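Local coordinates for protein monosaccharide-transporting ATPase (Actinobacillus succinogenes, PDB 5DTE) that binds D-allose and probably serves as the periplasmic solute-binding component of an ABC sugar transporter, at residues A222-D225 against N226-I229; I112-D116 against V117-A121; I268-P272 against K273-A277; A255-Y258 against V259-K263; A203-V206 against T207-L211. All coordinates share one frame; numbering follows the deposited sequence.

Overall arrangement
From the N terminus the contacts run in the order 2, 5, 1, 4 and 3. All lie in series, so none nests or crosses, and each spans only a local turn of continuous chain. Interaction 2 follows strand 112-115 into a loop beside the sugar. Interaction 5 is a turn of helix 200-213 and meets interaction 1 through Ala-203 and Met-227. Interaction 1 turns strand 219-222 into helix 225-237. Interaction 4 ends helix 253-261 and packs Tyr-258 on Ile-229. Interaction 3 leads from strand 267-269 into helix 272-287 and touches interaction 2. Interactions 1 and 2 reach the allose from opposite sides of the chain's centre, and interaction 3 also touches it.

Interaction 1 of 5, residues A222-D225 against N226-I229; sequences AAND and NMAI. With ALL (beta-D-allopyranose), chain E.
Asn-224 is the N-cap of helix 225-237, and its side chain accepts from Met-227 N. The cap lies at the end of strand 219-222 in the alpha/beta fold of a periplasmic binding protein. The bond from Met-227 N to Asn-224 OD1 is 3.0 Å long. The donor is tilted 28° from the carbonyl plane of the side chain. Asn-224 CG stands between the backbone N and the carbonyl carbon (chi1 86°), which turns OD1 back over the first helical turn. The other end of the amide looks to the pocket. Asn-224 ND2 lies 3.4 Å from C6 of the allose and gives a weak hydrogen bond to Trp-198 O. The cap may polarise the amide and make ND2 a slightly better donor.

The backbone carbonyls start the helix. Asn-224 O accepts from Ala-228 N at 3.2 Å. Asp-225 O accepts from Ile-229 N at 3.3 Å. The carboxylate of Asp-225 is buried and served from outside this turn. Its OD1 pairs with Thr-267 OG1, and its OD2 takes Ile-252 N and, weakly, Gly-251 N. Ala-223 O accepts from Arg-174 NH1, and NH2 of the same arginine binds the sugar. Asn-226 ND2 makes a weak bond to Asn-38 OD1.

Apolar contacts join the strand end to the helix. Ala-222 CB sits 4.0 Å from Ala-228 CB. The Met-227 chain bends at its last torsion (chi3 -71°), which brings CE to 4.1 Å from Ala-223 CB.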
# COMPACT_ATOMS: atom_id res chain seq x y z
N ALA A 222 12.20 2.01 3.03
CA ALA A 222 11.10 2.91 2.70
C ALA A 222 9.74 2.16 2.58
O ALA A 222 9.62 1.18 1.83
CB ALA A 222 11.40 3.65 1.42
N ALA A 223 8.73 2.65 3.29
CA ALA A 223 7.43 1.98 3.39
C ALA A 223 6.49 2.07 2.15
O ALA A 223 5.42 1.43 2.17
CB ALA A 223 6.68 2.51 4.64
N ASN A 224 6.84 2.90 1.15
CA ASN A 224 6.42 2.66 -0.21
C ASN A 224 7.40 2.92 -1.30
O ASN A 224 8.42 3.55 -1.10
CB ASN A 224 5.06 3.34 -0.52
CG ASN A 224 5.17 4.78 -0.96
OD1 ASN A 224 6.07 5.22 -1.66
ND2 ASN A 224 4.08 5.45 -0.76
N ASP A 225 7.02 2.41 -2.47
CA ASP A 225 7.81 2.50 -3.66
C ASP A 225 8.18 3.92 -4.08
O ASP A 225 9.27 4.14 -4.61
CB ASP A 225 7.08 1.81 -4.79
CG ASP A 225 7.72 0.50 -5.14
OD1 ASP A 225 8.78 0.21 -4.53
OD2 ASP A 225 7.20 -0.22 -6.01
N ASN A 226 7.27 4.88 -3.92
CA ASN A 226 7.62 6.27 -4.23
C ASN A 226 8.74 6.81 -3.34
O ASN A 226 9.70 7.38 -3.86
CB ASN A 226 6.38 7.17 -4.11
CG ASN A 226 5.47 7.04 -5.30
OD1 ASN A 226 5.92 6.71 -6.39
ND2 ASN A 226 4.18 7.29 -5.09
N MET A 227 8.64 6.64 -2.02
CA MET A 227 9.68 7.17 -1.13
C MET A 227 11.05 6.48 -1.36
O MET A 227 12.11 7.08 -1.14
CB MET A 227 9.25 7.06 0.33
CG MET A 227 7.94 7.76 0.63
SD MET A 227 7.42 7.76 2.36
CE MET A 227 6.95 6.06 2.60
N ALA A 228 11.03 5.22 -1.81
CA ALA A 228 12.25 4.49 -2.15
C ALA A 228 12.98 5.15 -3.32
O ALA A 228 14.21 5.26 -3.33
CB ALA A 228 11.93 3.04 -2.49
N ILE A 229 12.20 5.59 -4.30
CA ILE A 229 12.73 6.26 -5.48
C ILE A 229 13.31 7.60 -5.12
O ILE A 229 14.36 8.00 -5.64
CB ILE A 229 11.62 6.45 -6.53
CG1 ILE A 229 11.15 5.08 -7.05
CG2 ILE A 229 12.08 7.39 -7.66
CD1 ILE A 229 12.03 4.50 -8.11
C1 ALL E . -0.91 2.37 0.75
C2 ALL E . -0.85 1.36 -0.38
C3 ALL E . 0.26 1.63 -1.33
C4 ALL E . 0.31 3.07 -1.74
C5 ALL E . 0.43 3.92 -0.48
C6 ALL E . 0.69 5.36 -0.75
O1 ALL E . -2.06 2.23 1.48
O2 ALL E . -0.61 0.06 0.22
O3 ALL E . 1.53 1.31 -0.68
O4 ALL E . 1.43 3.30 -2.60
O5 ALL E . -0.82 3.77 0.25
O6 ALL E . -0.48 5.96 -1.26

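Interaction 2 of 5, residues I112-D116 against V117-A121; sequences IIDLD and VRLDA. With ALL (beta-D-allopyranose), chain E.
The carboxylate of Asp-114 receives Leu-119 N at OD2, 3.3 Å away. The donor comes from the syn side, 34° out of the carboxylate plane, and the bond is nearly straight. Leu-119 CG lies 3.8 Å from the same Asp-114 OD2. The two side chains run antiparallel as they pass. A buried acid thus holds the loop that follows strand 112-115.

The second flat group, the carboxylate of Asp-116, turns both oxygens to the sugar. Allose O2 donates to Asp-116 OD1 at 3.1 Å, and allose O1 donates to Asp-116 OD2 at 2.8 Å. Asp-116 CG is anti to the backbone N (chi1 -171°), which carries the carboxylate out from the chain into the pocket. Val-117 CG2 stands beside it, 3.4 Å from Asp-116 OD2, and also faces allose O1. Lys-34 NZ makes a long, weak ion pair with Asp-116 OD2 and also binds the sugar.

Between these groups the chain makes a classic gamma turn. Asp-116 has positive phi (67°), and Val-117 N bonds weakly to Leu-115 O at 2.9 Å. Asp-116 O is held by Tyr-133 OH and Asn-170 ND2.

Strand 112-115 runs between strands 87-90 and 132-135. Ile-112, Asp-114 and Leu-119 pack on helix 99-105, while Ile-113 and Leu-115 pack on helix 272-287.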
# COMPACT_ATOMS: atom_id res chain seq x y z
N ILE A 112 -20.33 -4.33 -0.34
CA ILE A 112 -19.29 -3.33 -0.29
C ILE A 112 -17.98 -3.95 0.19
O ILE A 112 -17.92 -4.60 1.23
CB ILE A 112 -19.72 -2.14 0.61
CG1 ILE A 112 -18.64 -1.06 0.64
CG2 ILE A 112 -20.07 -2.60 2.02
CD1 ILE A 112 -19.10 0.24 1.27
N ILE A 113 -16.93 -3.73 -0.59
CA ILE A 113 -15.62 -4.32 -0.33
C ILE A 113 -14.62 -3.29 0.15
O ILE A 113 -14.35 -2.30 -0.53
CB ILE A 113 -15.02 -5.00 -1.61
CG1 ILE A 113 -15.95 -6.07 -2.16
CG2 ILE A 113 -13.66 -5.59 -1.30
CD1 ILE A 113 -16.66 -6.89 -1.07
N ASP A 114 -14.06 -3.53 1.33
CA ASP A 114 -13.03 -2.66 1.86
C ASP A 114 -11.66 -3.08 1.27
O ASP A 114 -11.09 -4.10 1.66
CB ASP A 114 -13.07 -2.72 3.39
CG ASP A 114 -11.81 -2.21 4.04
OD1 ASP A 114 -11.22 -1.25 3.52
OD2 ASP A 114 -11.40 -2.79 5.09
N LEU A 115 -11.16 -2.29 0.32
CA LEU A 115 -9.88 -2.58 -0.35
C LEU A 115 -8.72 -1.80 0.26
O LEU A 115 -8.92 -0.70 0.76
CB LEU A 115 -9.99 -2.27 -1.86
CG LEU A 115 -8.80 -2.44 -2.81
CD1 LEU A 115 -8.41 -3.91 -2.94
CD2 LEU A 115 -9.12 -1.88 -4.19
N ASP A 116 -7.52 -2.39 0.23
CA ASP A 116 -6.23 -1.77 0.63
C ASP A 116 -6.05 -1.44 2.12
O ASP A 116 -5.30 -2.12 2.82
CB ASP A 116 -5.97 -0.48 -0.18
CG ASP A 116 -4.56 0.08 0.05
OD1 ASP A 116 -3.59 -0.72 0.11
OD2 ASP A 116 -4.42 1.32 0.18
N VAL A 117 -6.70 -0.36 2.57
CA VAL A 117 -6.58 0.09 3.94
C VAL A 117 -7.68 -0.55 4.79
O VAL A 117 -8.86 -0.49 4.44
CB VAL A 117 -6.65 1.63 4.02
CG1 VAL A 117 -6.79 2.11 5.46
CG2 VAL A 117 -5.42 2.26 3.33
N ARG A 118 -7.30 -1.20 5.88
CA ARG A 118 -8.25 -2.01 6.64
C ARG A 118 -8.92 -1.22 7.76
O ARG A 118 -8.23 -0.56 8.57
CB ARG A 118 -7.57 -3.25 7.23
CG ARG A 118 -8.54 -4.27 7.81
CD ARG A 118 -7.81 -5.52 8.32
NE ARG A 118 -8.52 -6.17 9.42
CZ ARG A 118 -9.57 -6.98 9.26
NH1 ARG A 118 -10.17 -7.52 10.32
NH2 ARG A 118 -10.04 -7.24 8.04
N LEU A 119 -10.25 -1.30 7.78
CA LEU A 119 -11.07 -0.65 8.82
C LEU A 119 -10.76 -1.23 10.22
O LEU A 119 -10.43 -2.40 10.37
CB LEU A 119 -12.57 -0.80 8.51
CG LEU A 119 -13.23 -0.28 7.22
CD1 LEU A 119 -14.74 -0.43 7.31
CD2 LEU A 119 -12.87 1.16 6.91
N ASP A 120 -10.86 -0.38 11.25
CA ASP A 120 -10.59 -0.79 12.62
C ASP A 120 -11.49 -1.96 13.02
O ASP A 120 -12.71 -1.83 13.03
CB ASP A 120 -10.80 0.38 13.58
CG ASP A 120 -9.87 0.33 14.78
OD1 ASP A 120 -8.64 0.34 14.57
OD2 ASP A 120 -10.38 0.29 15.92
N ALA A 121 -10.89 -3.11 13.34
CA ALA A 121 -11.66 -4.30 13.67
C ALA A 121 -12.45 -4.12 14.96
O ALA A 121 -13.66 -4.35 14.99
CB ALA A 121 -10.76 -5.50 13.78
C1 ALL E . -0.91 2.37 0.75
C2 ALL E . -0.85 1.36 -0.38
C3 ALL E . 0.26 1.63 -1.33
C4 ALL E . 0.31 3.07 -1.74
C5 ALL E . 0.43 3.92 -0.48
C6 ALL E . 0.69 5.36 -0.75
O1 ALL E . -2.06 2.23 1.48
O2 ALL E . -0.61 0.06 0.22
O3 ALL E . 1.53 1.31 -0.68
O4 ALL E . 1.43 3.30 -2.60
O5 ALL E . -0.82 3.77 0.25
O6 ALL E . -0.48 5.96 -1.26

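Interaction 3 of 5, residues I268-P272 against K273-A277; sequences IDQLP and KKQVA. With ALL (beta-D-allopyranose), chain E.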
# COMPACT_ATOMS: atom_id res chain seq x y z
N ILE A 268 8.46 -4.81 -2.57
CA ILE A 268 7.47 -5.90 -2.40
C ILE A 268 6.34 -5.70 -3.39
O ILE A 268 5.64 -4.68 -3.32
CB ILE A 268 6.89 -5.96 -0.97
CG1 ILE A 268 7.91 -6.51 0.03
CG2 ILE A 268 5.63 -6.82 -0.94
CD1 ILE A 268 7.94 -8.04 0.14
N ASP A 269 6.17 -6.63 -4.34
CA ASP A 269 5.05 -6.56 -5.25
C ASP A 269 3.81 -6.99 -4.49
O ASP A 269 3.68 -8.13 -4.04
CB ASP A 269 5.24 -7.43 -6.51
CG ASP A 269 4.15 -7.18 -7.57
OD1 ASP A 269 3.39 -6.18 -7.45
OD2 ASP A 269 4.05 -7.96 -8.54
N GLN A 270 2.91 -6.03 -4.35
CA GLN A 270 1.70 -6.16 -3.57
C GLN A 270 0.59 -6.77 -4.41
O GLN A 270 -0.49 -7.08 -3.90
CB GLN A 270 1.31 -4.78 -3.06
CG GLN A 270 0.26 -4.77 -2.04
CD GLN A 270 -0.04 -3.38 -1.61
OE1 GLN A 270 0.59 -2.44 -2.07
NE2 GLN A 270 -1.02 -3.23 -0.72
N LEU A 271 0.88 -6.94 -5.70
CA LEU A 271 -0.08 -7.47 -6.68
C LEU A 271 -1.38 -6.65 -6.72
O LEU A 271 -2.48 -7.17 -6.44
CB LEU A 271 -0.37 -8.93 -6.36
CG LEU A 271 0.95 -9.70 -6.35
CD1 LEU A 271 0.72 -11.13 -5.97
CD2 LEU A 271 1.58 -9.63 -7.71
N PRO A 272 -1.27 -5.37 -7.11
CA PRO A 272 -2.41 -4.46 -7.00
C PRO A 272 -3.53 -4.79 -7.99
O PRO A 272 -4.67 -4.38 -7.78
CB PRO A 272 -1.79 -3.10 -7.30
CG PRO A 272 -0.64 -3.40 -8.19
CD PRO A 272 -0.12 -4.75 -7.78
N LYS A 273 -3.20 -5.51 -9.06
CA LYS A 273 -4.23 -5.90 -10.03
C LYS A 273 -4.99 -7.10 -9.53
O LYS A 273 -6.21 -7.15 -9.69
CB LYS A 273 -3.61 -6.20 -11.39
CG LYS A 273 -2.64 -5.13 -11.87
CD LYS A 273 -2.89 -4.76 -13.31
CE LYS A 273 -1.90 -3.73 -13.79
NZ LYS A 273 -2.14 -3.40 -15.23
N LYS A 274 -4.28 -8.07 -8.93
CA LYS A 274 -4.90 -9.26 -8.35
C LYS A 274 -5.81 -8.88 -7.18
O LYS A 274 -6.92 -9.41 -7.03
CB LYS A 274 -3.84 -10.25 -7.89
CG LYS A 274 -4.40 -11.53 -7.26
CD LYS A 274 -3.27 -12.52 -6.89
CE LYS A 274 -3.71 -13.67 -5.97
NZ LYS A 274 -4.68 -14.59 -6.59
N GLN A 275 -5.33 -7.96 -6.34
CA GLN A 275 -6.14 -7.42 -5.26
C GLN A 275 -7.49 -6.90 -5.75
O GLN A 275 -8.54 -7.44 -5.40
CB GLN A 275 -5.40 -6.28 -4.57
CG GLN A 275 -4.30 -6.70 -3.64
CD GLN A 275 -3.89 -5.57 -2.69
OE1 GLN A 275 -4.67 -4.65 -2.41
NE2 GLN A 275 -2.67 -5.65 -2.20
N VAL A 276 -7.46 -5.86 -6.57
CA VAL A 276 -8.68 -5.23 -7.04
C VAL A 276 -9.47 -6.20 -7.93
O VAL A 276 -10.68 -6.05 -8.09
CB VAL A 276 -8.38 -3.93 -7.79
CG1 VAL A 276 -7.58 -4.21 -9.05
CG2 VAL A 276 -9.67 -3.17 -8.10
N ALA A 277 -8.81 -7.20 -8.49
CA ALA A 277 -9.53 -8.24 -9.21
C ALA A 277 -10.33 -9.05 -8.23
O ALA A 277 -11.52 -9.26 -8.43
CB ALA A 277 -8.59 -9.12 -10.00
C1 ALL E . -0.91 2.37 0.75
C2 ALL E . -0.85 1.36 -0.38
C3 ALL E . 0.26 1.63 -1.33
C4 ALL E . 0.31 3.07 -1.74
C5 ALL E . 0.43 3.92 -0.48
C6 ALL E . 0.69 5.36 -0.75
O1 ALL E . -2.06 2.23 1.48
O2 ALL E . -0.61 0.06 0.22
O3 ALL E . 1.53 1.31 -0.68
O4 ALL E . 1.43 3.30 -2.60
O5 ALL E . -0.82 3.77 0.25
O6 ALL E . -0.48 5.96 -1.26
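Gln-275 folds its side chain back along the helix start to meet Gln-270. Its CG is anti to the carbonyl carbon (chi1 -77°) and the chain beyond is extended, which lays the amide against the loop before the helix. Gln-275 NE2 donates to Gln-270 O at 3.1 Å. Gln-270 takes the other course: CG lies anti to the backbone N (chi1 -168°), and its extended chain carries the amide to the allose pocket. The Gln-275 amide lies across this side chain.

The backbone of Gln-275 holds the next carbonyl. Gln-275 N donates to Leu-271 O at 3.0 Å. One glutamine therefore grips two successive carbonyls, those of Gln-270 and Leu-271. Leu-271 is the N-cap, and its CB lies 4.0 Å from Lys-274 CB. Asp-269 fixes it from the strand side in an Asx turn. There Leu-271 N meets Asp-269 OD1 at 3.2 Å, from above the carboxylate plane and 70° out of it. The following bond, Val-276 N to Pro-272 O, is weak at 3.4 Å.

This is a crossing between the two halves of the protein. On one side Ile-268 and Gln-270 make backbone bonds to Asp-250, and strand 267-269 pairs with strand 301-303. On the other, helix 272-287 packs on helix 39-54 and strand 112-115.

Interaction 4 of 5, residues A255-Y258 against V259-K263; sequences AIEY and VKQGK
Lys-263 lies over a face of the Tyr-258 ring at the C-terminal end of helix 253-261. The helix ends at Gly-262, a glycine with positive phi (96°), and the lysine follows it. CB of Lys-263 sits 3.7 Å from Tyr-258 O and 3.8 Å from Tyr-258 CG, near the root of the ring. CG leads the chain outward from there. CD then comes over the face, 3.8 Å from the ring centroid and 19° off its normal, as a CH-pi contact. It is offset toward the rim, with Tyr-258 CE1 3.6 Å away. Past CD the chain bends (chi4 -60°) and leaves the tyrosine. NZ ends in a salt bridge with Glu-236 OE2. The lysine therefore uses its methylenes on the ring and its charge on the neighbouring helix 225-237. Tyr-258 also packs on Ile-229 and Val-232 of that helix.

Gly-262 N bonds only weakly to Tyr-258 O. Before it the helix is regular: Gln-261 N donates to Glu-257 O at 2.9 Å, and Val-259 N to Ala-255 O at the same length.

Lys-260 runs the other way. Its NZ forms a salt bridge with OXT of Tyr-311, the C-terminal carboxylate. On the way Lys-260 CE passes 4.2 Å from Ile-256 CG2.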
# COMPACT_ATOMS: atom_id res chain seq x y z
N ALA A 255 10.18 1.26 -9.88
CA ALA A 255 10.87 0.58 -8.79
C ALA A 255 11.46 -0.75 -9.26
O ALA A 255 12.63 -1.06 -9.01
CB ALA A 255 9.92 0.34 -7.64
N ILE A 256 10.64 -1.54 -9.96
CA ILE A 256 11.08 -2.80 -10.54
C ILE A 256 12.29 -2.60 -11.46
O ILE A 256 13.24 -3.38 -11.41
CB ILE A 256 9.93 -3.44 -11.34
CG1 ILE A 256 8.79 -3.83 -10.40
CG2 ILE A 256 10.43 -4.61 -12.18
CD1 ILE A 256 9.18 -4.74 -9.30
N GLU A 257 12.26 -1.56 -12.29
CA GLU A 257 13.36 -1.27 -13.19
C GLU A 257 14.64 -0.98 -12.39
O GLU A 257 15.70 -1.55 -12.67
CB GLU A 257 13.00 -0.08 -14.09
CG GLU A 257 14.06 0.30 -15.09
CD GLU A 257 13.67 1.55 -15.87
OE1 GLU A 257 12.52 2.01 -15.70
OE2 GLU A 257 14.52 2.08 -16.63
N TYR A 258 14.53 -0.11 -11.39
CA TYR A 258 15.63 0.20 -10.48
C TYR A 258 16.20 -1.07 -9.85
O TYR A 258 17.41 -1.23 -9.72
CB TYR A 258 15.18 1.16 -9.38
CG TYR A 258 15.31 2.64 -9.70
CD1 TYR A 258 15.54 3.08 -11.00
CD2 TYR A 258 15.23 3.59 -8.68
CE1 TYR A 258 15.66 4.44 -11.27
CE2 TYR A 258 15.34 4.94 -8.94
CZ TYR A 258 15.55 5.36 -10.23
OH TYR A 258 15.67 6.70 -10.49
N VAL A 259 15.33 -1.99 -9.46
CA VAL A 259 15.77 -3.26 -8.92
C VAL A 259 16.59 -4.03 -9.94
O VAL A 259 17.62 -4.61 -9.60
CB VAL A 259 14.58 -4.12 -8.47
CG1 VAL A 259 15.02 -5.53 -8.21
CG2 VAL A 259 13.92 -3.50 -7.24
N LYS A 260 16.15 -4.00 -11.20
CA LYS A 260 16.91 -4.63 -12.28
C LYS A 260 18.29 -4.02 -12.41
O LYS A 260 19.29 -4.74 -12.49
CB LYS A 260 16.17 -4.50 -13.61
CG LYS A 260 15.40 -5.72 -14.03
CD LYS A 260 14.43 -5.36 -15.12
CE LYS A 260 13.17 -6.15 -14.98
NZ LYS A 260 12.15 -5.69 -15.98
N GLN A 261 18.36 -2.69 -12.44
CA GLN A 261 19.62 -1.99 -12.64
C GLN A 261 20.55 -2.07 -11.43
O GLN A 261 21.76 -1.80 -11.53
CB GLN A 261 19.37 -0.53 -12.99
CG GLN A 261 18.30 -0.28 -14.05
CD GLN A 261 17.97 1.21 -14.19
OE1 GLN A 261 16.83 1.58 -14.49
NE2 GLN A 261 18.97 2.06 -13.98
N GLY A 262 20.00 -2.45 -10.28
CA GLY A 262 20.76 -2.51 -9.04
C GLY A 262 20.64 -1.26 -8.19
O GLY A 262 21.15 -1.21 -7.07
N LYS A 263 19.96 -0.24 -8.72
CA LYS A 263 19.75 1.01 -7.98
C LYS A 263 18.97 0.76 -6.68
O LYS A 263 19.11 1.51 -5.70
CB LYS A 263 19.01 2.03 -8.86
CG LYS A 263 19.77 2.54 -10.08
CD LYS A 263 19.12 3.82 -10.66
CE LYS A 263 19.85 4.35 -11.89
NZ LYS A 263 21.29 4.72 -11.66

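Interaction 5 of 5, residues A203-V206 against T207-L211; sequences ALNV and TTNIL
Val-206 and Ile-210 run alongside each other on the inner face of helix 200-213. Val-206 CG1 touches Ile-210 CD1 at 3.5 Å. Beneath them Ile-210 N donates to Val-206 O at 2.9 Å. Thr-207 belongs to the same buried part. Its OG1 stands anti to the carbonyl carbon (chi1 -55°), which aims the hydroxyl back along the helix at Ala-203 O. The hydroxyl appears to donate to that oxygen, but the modelled length is doubtful. Thr-207 N bonds to the same Ala-203 O at 2.9 Å. Ala-203 O probably takes both donors of the threonine.

The outer side is polar and more loosely held. Thr-208 repeats the pattern one residue on, but its hydroxyl bond is weak, with OG1 3.4 Å from Leu-204 O. The backbone bond from Thr-208 N to Leu-204 O is firmer, at 3.1 Å. Asn-205 and Asn-209 reach toward each other at the exposed surface, one turn apart. Their amide planes are 74° apart, so the two flat groups do not stack. Below them Asn-209 N donates to Asn-205 O at 3.2 Å.

The split follows the packing of the helix. Val-206 and Ile-210 rest on strands 157-163 and 188-195 of the parallel sheet. Thr-207 touches Leu-162 of the first strand, and with Ala-203 and Leu-204 it packs against helix 225-237.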
# COMPACT_ATOMS: atom_id res chain seq x y z
N ALA A 203 10.66 12.58 0.16
CA ALA A 203 11.61 11.57 0.61
C ALA A 203 13.01 11.92 0.10
O ALA A 203 14.00 11.54 0.71
CB ALA A 203 11.20 10.21 0.15
N LEU A 204 13.08 12.66 -1.00
CA LEU A 204 14.37 13.18 -1.46
C LEU A 204 14.90 14.23 -0.46
O LEU A 204 16.07 14.19 -0.06
CB LEU A 204 14.25 13.77 -2.87
CG LEU A 204 15.44 14.49 -3.53
CD1 LEU A 204 16.55 13.52 -3.88
CD2 LEU A 204 14.96 15.20 -4.78
N ASN A 205 14.04 15.17 -0.06
CA ASN A 205 14.41 16.14 0.95
C ASN A 205 14.77 15.47 2.26
O ASN A 205 15.88 15.65 2.78
CB ASN A 205 13.30 17.15 1.18
CG ASN A 205 13.72 18.26 2.13
OD1 ASN A 205 13.75 18.07 3.34
ND2 ASN A 205 14.08 19.40 1.57
N VAL A 206 13.83 14.69 2.80
CA VAL A 206 14.10 14.01 4.07
C VAL A 206 15.37 13.14 4.04
O VAL A 206 16.20 13.23 4.95
CB VAL A 206 12.91 13.14 4.49
CG1 VAL A 206 13.32 12.21 5.64
CG2 VAL A 206 11.73 14.01 4.89
N THR A 207 15.54 12.32 3.00
CA THR A 207 16.70 11.42 2.92
C THR A 207 18.01 12.18 2.90
O THR A 207 19.00 11.74 3.48
CB THR A 207 16.65 10.50 1.67
OG1 THR A 207 15.42 9.78 1.64
CG2 THR A 207 17.78 9.49 1.67
N THR A 208 18.03 13.31 2.22
CA THR A 208 19.24 14.10 2.15
C THR A 208 19.61 14.57 3.55
O THR A 208 20.76 14.41 3.98
CB THR A 208 19.09 15.29 1.21
OG1 THR A 208 19.43 14.86 -0.11
CG2 THR A 208 20.01 16.42 1.61
N ASN A 209 18.63 15.11 4.26
CA ASN A 209 18.85 15.63 5.60
C ASN A 209 19.19 14.50 6.59
O ASN A 209 19.88 14.72 7.60
CB ASN A 209 17.63 16.41 6.05
CG ASN A 209 17.30 17.57 5.12
OD1 ASN A 209 18.20 18.26 4.61
ND2 ASN A 209 16.01 17.79 4.87
N ILE A 210 18.74 13.28 6.30
CA ILE A 210 19.04 12.12 7.14
C ILE A 210 20.43 11.54 6.88
O ILE A 210 21.10 11.05 7.79
CB ILE A 210 17.97 11.05 6.96
CG1 ILE A 210 16.64 11.54 7.54
CG2 ILE A 210 18.39 9.74 7.60
CD1 ILE A 210 15.58 10.45 7.65
N LEU A 211 20.88 11.63 5.63
CA LEU A 211 22.20 11.13 5.22
C LEU A 211 23.33 12.02 5.70
O LEU A 211 24.42 11.53 5.99
CB LEU A 211 22.26 10.98 3.69
CG LEU A 211 21.69 9.71 3.05
CD1 LEU A 211 21.74 9.84 1.53
CD2 LEU A 211 22.41 8.43 3.52